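Local coordinates for protein yopT (Bacillus subtilis, PDB 2DLB) that is of unknown function but forms a homodimer, its two copies joined through long antiparallel beta strands, at the interface of chains A and B. Numbering follows the deposited sequence. Chains: chain A/B, yopT.

Contact 1: the interface of chains A and B. Residues chain A 16-18, 26, 30, 67-69; chain B 3-4, 6.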
loop_
_atom_site.group_PDB
_atom_site.type_symbol
_atom_site.label_atom_id
_atom_site.label_comp_id
_atom_site.label_asym_id
_atom_site.label_seq_id
_atom_site.Cartn_x
_atom_site.Cartn_y
_atom_site.Cartn_z
ATOM N N LEU A 16 7.382 -3.992 -10.542
ATOM C CA LEU A 16 6.932 -5.299 -11.026
ATOM C C LEU A 16 7.576 -5.542 -12.393
ATOM O O LEU A 16 7.392 -4.707 -13.303
ATOM C CB LEU A 16 5.462 -5.451 -11.286
ATOM C CG LEU A 16 4.463 -6.044 -10.331
ATOM C CD1 LEU A 16 3.082 -5.933 -10.982
ATOM C CD2 LEU A 16 4.805 -7.477 -9.929
ATOM N N LYS A 17 8.310 -6.626 -12.538
ATOM C CA LYS A 17 9.000 -7.015 -13.756
ATOM C C LYS A 17 8.261 -8.167 -14.416
ATOM O O LYS A 17 7.697 -9.038 -13.753
ATOM C CB LYS A 17 10.450 -7.472 -13.504
ATOM C CG LYS A 17 11.437 -6.368 -13.140
ATOM C CD LYS A 17 12.728 -7.043 -12.662
ATOM C CE LYS A 17 13.888 -6.089 -12.786
ATOM N NZ LYS A 17 14.862 -6.334 -11.680
ATOM N N ASN A 18 8.296 -8.190 -15.731
ATOM C CA ASN A 18 7.677 -9.318 -16.447
ATOM C C ASN A 18 8.327 -9.446 -17.815
ATOM O O ASN A 18 9.266 -8.715 -18.112
ATOM C CB ASN A 18 6.169 -9.190 -16.495
ATOM C CG ASN A 18 5.663 -7.942 -17.226
ATOM O OD1 ASN A 18 6.352 -7.421 -18.090
ATOM N ND2 ASN A 18 4.481 -7.494 -16.882
ATOM N N SER A 26 3.160 -5.786 -21.611
ATOM C CA SER A 26 3.661 -5.706 -20.235
ATOM C C SER A 26 2.697 -4.971 -19.329
ATOM O O SER A 26 2.389 -5.408 -18.204
ATOM C CB SER A 26 5.029 -5.026 -20.221
ATOM O OG SER A 26 5.556 -5.026 -18.895
ATOM N N VAL A 30 0.413 -6.272 -15.954
ATOM C CA VAL A 30 0.448 -5.612 -14.667
ATOM C C VAL A 30 -0.925 -5.094 -14.316
ATOM O O VAL A 30 -1.363 -5.168 -13.150
ATOM C CB VAL A 30 1.471 -4.426 -14.682
ATOM C CG1 VAL A 30 1.266 -3.453 -13.545
ATOM C CG2 VAL A 30 2.869 -5.056 -14.747
ATOM N N THR A 67 6.997 2.244 -17.696
ATOM C CA THR A 67 7.262 0.929 -18.263
ATOM C C THR A 67 8.529 1.015 -19.081
ATOM O O THR A 67 8.640 1.873 -19.981
ATOM C CB THR A 67 6.113 0.461 -19.155
ATOM O OG1 THR A 67 4.910 0.479 -18.379
ATOM C CG2 THR A 67 6.305 -0.960 -19.701
ATOM N N GLU A 68 9.523 0.194 -18.771
ATOM C CA GLU A 68 10.855 0.332 -19.351
ATOM C C GLU A 68 11.396 -1.036 -19.764
ATOM O O GLU A 68 11.458 -1.960 -18.978
ATOM C CB GLU A 68 11.782 0.995 -18.329
ATOM C CG GLU A 68 11.238 2.345 -17.832
ATOM C CD GLU A 68 11.985 3.113 -16.813
ATOM O OE1 GLU A 68 13.125 2.726 -16.487
ATOM O OE2 GLU A 68 11.482 4.129 -16.280
ATOM N N GLU A 69 11.825 -1.123 -21.015
ATOM C CA GLU A 69 12.508 -2.305 -21.512
ATOM C C GLU A 69 13.791 -2.566 -20.758
ATOM O O GLU A 69 14.540 -1.616 -20.530
ATOM C CB GLU A 69 12.851 -2.179 -23.023
ATOM C CG GLU A 69 13.216 -3.515 -23.649
ATOM C CD GLU A 69 13.305 -3.456 -25.152
ATOM O OE1 GLU A 69 12.938 -2.485 -25.824
ATOM O OE2 GLU A 69 13.713 -4.485 -25.699
ATOM N N GLY B 3 12.205 -8.372 -21.520
ATOM C CA GLY B 3 11.794 -8.091 -20.130
ATOM C C GLY B 3 11.440 -6.611 -20.054
ATOM O O GLY B 3 12.014 -5.726 -20.738
ATOM N N TYR B 4 10.493 -6.315 -19.133
ATOM C CA TYR B 4 10.080 -4.976 -18.833
ATOM C C TYR B 4 10.026 -4.746 -17.325
ATOM O O TYR B 4 9.574 -5.661 -16.615
ATOM C CB TYR B 4 8.666 -4.631 -19.420
ATOM C CG TYR B 4 8.770 -4.608 -20.934
ATOM C CD1 TYR B 4 8.548 -5.759 -21.660
ATOM C CD2 TYR B 4 9.102 -3.455 -21.609
ATOM C CE1 TYR B 4 8.646 -5.795 -23.023
ATOM C CE2 TYR B 4 9.222 -3.448 -22.984
ATOM C CZ TYR B 4 8.991 -4.622 -23.683
ATOM O OH TYR B 4 9.078 -4.662 -25.045
ATOM N N ASN B 6 8.089 -2.292 -14.634
ATOM C CA ASN B 6 7.024 -1.350 -14.426
ATOM C C ASN B 6 7.085 -0.794 -13.009
ATOM O O ASN B 6 7.277 -1.523 -12.061
ATOM C CB ASN B 6 5.650 -2.014 -14.629
ATOM C CG ASN B 6 5.392 -2.453 -16.042
ATOM O OD1 ASN B 6 4.780 -1.735 -16.844
ATOM N ND2 ASN B 6 5.836 -3.648 -16.357
HETATM O O HOH W 1 10.205 -2.590 -26.286
#
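The phenol ring of B:Tyr4 is held between A:Ser26 on one face and A:Glu69 on the other: CB of A:Ser26 lies over CG and CD1, and on the opposite face the backbone of A:Glu69 lies by CD2, with A:Glu69 CA 3.6 Å from B:Tyr4 CD2. In the plane of the ring, at its edge, a water lies 2.7 Å from the hydroxyl OH of B:Tyr4 and links it to the carboxylate OE1 of A:Glu69, whose plane is turned 35° from the ring. The second flat group, the amide of B:Asn6, is gripped through both its polar atoms. Its ND2 donates to A:Ser26 OG at 2.9 Å, nearly straight and within the amide plane; its OD1 accepts from A:Thr67 OG1 at 2.7 Å, the hydroxyl tilted 33° from that plane. Together these bonds fix the amide's rotation, and A:Val30 CG2 packs nearby. A:Ser26 OG in turn donates to A:Asn18 OD1 at 2.6 Å on a lone pair. Its position anti to the backbone N (chi1 -176°) lets it join the two amides. Paired backbone bonds tie A:Leu16 to B:Asn6 and A:Asn18 to B:Tyr4. The start of B strand 3-19 thus lies between A strands 3-19 and 52-69, with A helix 23-35 contributing A:Ser26 and A:Val30.

Contact 2: the interface of chains A and B. Residues chain A 6-8, 56-58; chain B 13-15.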
loop_
_atom_site.group_PDB
_atom_site.type_symbol
_atom_site.label_atom_id
_atom_site.label_comp_id
_atom_site.label_asym_id
_atom_site.label_seq_id
_atom_site.Cartn_x
_atom_site.Cartn_y
_atom_site.Cartn_z
ATOM N N ASN A 6 -8.833 6.853 12.683
ATOM C CA ASN A 6 -8.080 7.629 11.719
ATOM C C ASN A 6 -8.049 6.916 10.375
ATOM O O ASN A 6 -7.847 5.687 10.308
ATOM C CB ASN A 6 -6.622 7.799 12.158
ATOM C CG ASN A 6 -6.465 8.605 13.425
ATOM O OD1 ASN A 6 -6.185 9.803 13.414
ATOM N ND2 ASN A 6 -6.678 7.965 14.573
ATOM N N ASN A 7 -8.251 7.698 9.310
ATOM C CA ASN A 7 -8.070 7.216 7.942
ATOM C C ASN A 7 -6.784 7.842 7.419
ATOM O O ASN A 7 -6.617 9.062 7.551
ATOM C CB ASN A 7 -9.243 7.575 7.036
ATOM C CG ASN A 7 -10.505 6.922 7.541
ATOM O OD1 ASN A 7 -10.707 5.714 7.489
ATOM N ND2 ASN A 7 -11.389 7.725 8.042
ATOM N N ILE A 8 -5.903 7.037 6.876
ATOM C CA ILE A 8 -4.596 7.451 6.421
ATOM C C ILE A 8 -4.465 7.083 4.938
ATOM O O ILE A 8 -4.743 5.961 4.538
ATOM C CB ILE A 8 -3.479 6.820 7.258
ATOM C CG1 ILE A 8 -3.690 6.987 8.790
ATOM C CG2 ILE A 8 -2.148 7.361 6.857
ATOM C CD1 ILE A 8 -4.376 5.772 9.440
ATOM N N LYS A 56 -6.177 -2.787 8.142
ATOM C CA LYS A 56 -7.411 -2.738 7.401
ATOM C C LYS A 56 -7.245 -1.774 6.213
ATOM O O LYS A 56 -6.886 -0.621 6.412
ATOM C CB LYS A 56 -8.585 -2.310 8.281
ATOM C CG LYS A 56 -9.897 -2.177 7.536
ATOM C CD LYS A 56 -11.056 -1.761 8.442
ATOM C CE LYS A 56 -12.325 -1.536 7.598
ATOM N NZ LYS A 56 -13.504 -1.290 8.466
ATOM N N LEU A 57 -7.579 -2.263 5.022
ATOM C CA LEU A 57 -7.545 -1.486 3.794
ATOM C C LEU A 57 -8.957 -1.135 3.378
ATOM O O LEU A 57 -9.760 -2.069 3.170
ATOM C CB LEU A 57 -6.860 -2.317 2.708
ATOM C CG LEU A 57 -6.629 -1.707 1.367
ATOM C CD1 LEU A 57 -5.755 -0.453 1.475
ATOM C CD2 LEU A 57 -5.988 -2.740 0.443
ATOM N N SER A 58 -9.244 0.157 3.303
ATOM C CA SER A 58 -10.518 0.770 2.994
ATOM C C SER A 58 -10.746 1.063 1.517
ATOM O O SER A 58 -11.896 1.076 1.043
ATOM C CB SER A 58 -10.654 2.107 3.763
ATOM O OG SER A 58 -9.443 2.842 3.752
ATOM N N GLU B 13 -5.983 3.659 1.191
ATOM C CA GLU B 13 -6.543 4.277 2.371
ATOM C C GLU B 13 -6.661 3.148 3.426
ATOM O O GLU B 13 -7.331 2.141 3.175
ATOM C CB GLU B 13 -7.878 4.951 2.145
ATOM C CG GLU B 13 -8.262 5.964 3.215
ATOM C CD GLU B 13 -7.515 7.284 3.145
ATOM O OE1 GLU B 13 -6.873 7.622 2.114
ATOM O OE2 GLU B 13 -7.531 8.060 4.154
ATOM N N ILE B 14 -5.963 3.370 4.555
ATOM C CA ILE B 14 -6.011 2.418 5.639
ATOM C C ILE B 14 -6.698 3.019 6.867
ATOM O O ILE B 14 -6.858 4.243 6.952
ATOM C CB ILE B 14 -4.610 1.873 6.054
ATOM C CG1 ILE B 14 -3.693 2.994 6.550
ATOM C CG2 ILE B 14 -4.006 1.053 4.916
ATOM C CD1 ILE B 14 -2.507 2.479 7.364
ATOM N N VAL B 15 -7.074 2.169 7.805
ATOM C CA VAL B 15 -7.739 2.588 9.040
ATOM C C VAL B 15 -6.867 2.260 10.245
ATOM O O VAL B 15 -6.390 1.113 10.302
ATOM C CB VAL B 15 -9.079 1.826 9.219
ATOM C CG1 VAL B 15 -9.843 2.330 10.450
ATOM C CG2 VAL B 15 -9.950 1.902 8.001
HETATM O O HOH W 2 -5.846 -1.461 10.705
#
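A:Ile8 and B:Ile14 form the small apolar centre, their side chains crossing at a slant with A:Ile8 CB 3.9 Å from B:Ile14 CG1. B:Ile14 holds CG1 between its backbone N and carbonyl carbon (chi1 61°), a turn that directs this branch to A:Ile8, while CG2 lies by the A:Lys56 carbonyl and A:Leu57 CD1. A second apolar patch forms where the extended aliphatic chain of A:Lys56 runs alongside B:Val15, pointing the same way, with A:Lys56 CD 3.9 Å from B:Val15 CG2. A:Asn7 also lies beside this valine, its amide OD1 near the same methyl. Backbone bonds surround these contacts: A:Ile8 and B:Ile14 exchange a pair, B:Val15 N donates to A:Lys56 O at 3.1 Å, and A:Ser58 N donates to B:Glu13 O at 2.8 Å. The approach of A:Ser58 OG to that same carbonyl is too close to be credible, and the modelled hydroxyl position is doubtful. At the rim, B:Glu13 bends at chi2 (75°), bringing its carboxylate over the A:Ile8 backbone, with OE2 3.3 Å from A:Ile8 N. A water bridges A:Lys56 N, at 2.9 Å, to B:Val15 O. Here B strand 3-19 is sandwiched edge to edge between A strands 3-19 and 52-69, continuing the intermolecular beta sheet of the homodimer.

Contact 3: the interface of chains A and B. Residues chain A 10-13, 45; chain B 12, 57, 59-61.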
loop_
_atom_site.group_PDB
_atom_site.type_symbol
_atom_site.label_atom_id
_atom_site.label_comp_id
_atom_site.label_asym_id
_atom_site.label_seq_id
_atom_site.Cartn_x
_atom_site.Cartn_y
_atom_site.Cartn_z
ATOM N N LEU A 10 -1.945 6.279 2.068
ATOM C CA LEU A 10 -0.601 5.818 1.783
ATOM C C LEU A 10 -0.365 5.859 0.274
ATOM O O LEU A 10 -1.144 5.250 -0.477
ATOM C CB LEU A 10 -0.372 4.387 2.247
ATOM C CG LEU A 10 -0.853 4.018 3.637
ATOM C CD1 LEU A 10 -0.471 2.567 3.935
ATOM C CD2 LEU A 10 -0.324 4.953 4.684
ATOM N N ASN A 11 0.669 6.560 -0.132
ATOM C CA ASN A 11 1.053 6.600 -1.535
ATOM C C ASN A 11 2.322 5.815 -1.699
ATOM O O ASN A 11 3.385 6.216 -1.267
ATOM C CB ASN A 11 1.260 8.062 -1.946
ATOM C CG ASN A 11 0.033 8.909 -1.611
ATOM O OD1 ASN A 11 0.150 9.916 -0.919
ATOM N ND2 ASN A 11 -1.103 8.455 -2.120
ATOM N N LEU A 12 2.178 4.652 -2.293
ATOM C CA LEU A 12 3.239 3.714 -2.488
ATOM C C LEU A 12 3.676 3.690 -3.954
ATOM O O LEU A 12 2.882 3.910 -4.837
ATOM C CB LEU A 12 2.776 2.292 -2.167
ATOM C CG LEU A 12 2.052 2.117 -0.823
ATOM C CD1 LEU A 12 1.773 0.630 -0.604
ATOM C CD2 LEU A 12 2.801 2.712 0.324
ATOM N N GLU A 13 4.938 3.369 -4.193
ATOM C CA GLU A 13 5.426 3.026 -5.503
ATOM C C GLU A 13 6.033 1.621 -5.409
ATOM O O GLU A 13 6.868 1.349 -4.548
ATOM C CB GLU A 13 6.464 4.038 -6.019
ATOM C CG GLU A 13 6.642 3.906 -7.524
ATOM C CD GLU A 13 5.541 4.562 -8.329
ATOM O OE1 GLU A 13 4.701 5.334 -7.834
ATOM O OE2 GLU A 13 5.507 4.274 -9.559
ATOM N N PHE A 45 2.773 -4.804 5.585
ATOM C CA PHE A 45 4.091 -4.251 5.289
ATOM C C PHE A 45 5.168 -5.095 5.968
ATOM O O PHE A 45 5.065 -5.367 7.158
ATOM C CB PHE A 45 4.223 -2.810 5.760
ATOM C CG PHE A 45 3.376 -1.872 4.931
ATOM C CD1 PHE A 45 2.065 -1.700 5.187
ATOM C CD2 PHE A 45 3.964 -1.225 3.857
ATOM C CE1 PHE A 45 1.293 -0.887 4.384
ATOM C CE2 PHE A 45 3.189 -0.399 3.076
ATOM C CZ PHE A 45 1.860 -0.221 3.320
ATOM N N LEU B 12 -3.489 3.962 -1.382
ATOM C CA LEU B 12 -4.230 3.177 -0.433
ATOM C C LEU B 12 -4.856 4.067 0.646
ATOM O O LEU B 12 -4.250 5.093 0.994
ATOM C CB LEU B 12 -3.326 2.195 0.298
ATOM C CG LEU B 12 -2.492 1.246 -0.574
ATOM C CD1 LEU B 12 -1.815 0.234 0.325
ATOM C CD2 LEU B 12 -3.326 0.572 -1.670
ATOM N N LEU B 57 8.593 -2.792 -2.720
ATOM C CA LEU B 57 8.298 -1.383 -2.519
ATOM C C LEU B 57 9.529 -0.547 -2.854
ATOM O O LEU B 57 10.597 -0.862 -2.367
ATOM C CB LEU B 57 7.903 -1.221 -1.086
ATOM C CG LEU B 57 7.078 -0.164 -0.491
ATOM C CD1 LEU B 57 5.883 0.239 -1.323
ATOM C CD2 LEU B 57 6.735 -0.740 0.885
ATOM N N ASP B 59 9.082 3.207 -2.868
ATOM C CA ASP B 59 8.866 4.493 -2.231
ATOM C C ASP B 59 7.583 4.472 -1.447
ATOM O O ASP B 59 6.685 3.747 -1.824
ATOM C CB ASP B 59 8.756 5.669 -3.235
ATOM C CG ASP B 59 8.825 7.029 -2.609
ATOM O OD1 ASP B 59 9.620 7.233 -1.670
ATOM O OD2 ASP B 59 8.070 7.928 -3.025
HETATM N N MSE B 60 7.512 5.297 -0.431
HETATM C CA MSE B 60 6.285 5.531 0.276
HETATM C C MSE B 60 6.189 6.931 0.854
HETATM O O MSE B 60 7.190 7.441 1.333
HETATM C CB MSE B 60 6.249 4.508 1.418
HETATM C CG MSE B 60 5.128 4.680 2.372
HETATM SE SE MSE B 60 5.112 3.338 3.659
HETATM C CE MSE B 60 6.490 2.159 3.024
ATOM N N GLU B 61 4.996 7.472 0.838
ATOM C CA GLU B 61 4.650 8.690 1.552
ATOM C C GLU B 61 3.297 8.450 2.209
ATOM O O GLU B 61 2.524 7.540 1.762
ATOM C CB GLU B 61 4.545 9.865 0.583
ATOM C CG GLU B 61 5.802 10.394 -0.105
ATOM C CD GLU B 61 5.473 11.711 -0.814
ATOM O OE1 GLU B 61 6.359 12.558 -0.955
ATOM O OE2 GLU B 61 4.284 11.854 -1.190
HETATM O O HOH W 3 5.239 7.238 -3.123
#
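A:Asn11 and A:Leu12, with B:Glu61 opposite, account for much of the surface buried here. The backbone of A:Asn11 is gripped by that of B:Glu61 through two bonds: A:Asn11 N donates to B:Glu61 O at 2.8 Å, and B:Glu61 N returns a bond to A:Asn11 O. Both residues are poorly ordered, although their main chains pair in regular antiparallel fashion. A:Leu12 supplies the apolar contact. With CG anti to the carbonyl carbon (chi1 -49°), its two methyls reach different partners. CD2 meets B:Met60, a poorly ordered selenomethionine, whose CG lies 3.7 Å from A:Leu12 CD2; these side chains run side by side in the same direction. CD1 instead touches its symmetry-related counterpart, at 3.7 Å from B:Leu12 CD1, the two leucines crossing at about a right angle close to the dimer axis. B:Leu57 closes this group: its CD1 packs on A:Leu12 CB, and its CD2 lies 4.1 Å from A:Phe45 CD2, approaching the aromatic ring crosswise. A:Leu10 exchanges bonds with B:Leu12 of B strand 3-19, while along B strand 52-69 A:Glu13 N donates to B:Asp59 O at 3.0 Å. The bond returned by B:Asp59 N is weak. A water joins A:Asn11 O, at 2.8 Å, to the carboxylate OD2 of the poorly ordered B:Asp59.

All three contacts draw on strands 3-19 and 52-69, which make one continuous two-fold interface. By C-alpha centres, contact 1 lies about 29 Å from contact 2 and about 19 Å from contact 3, while contacts 2 and 3 are about 13 Å apart. Contacts 1 and 2 show strand 3-19 of chain B inserted between two strands of chain A; in contact 3 the strand of chain A pairs with both strands of chain B. This reciprocal insertion, repeated by symmetry, means that each subunit completes the other's sheet, as expected of a homodimer. Helix 23-35 enters only at contact 1, and A:Phe45 of strand 42-46 only at contact 3.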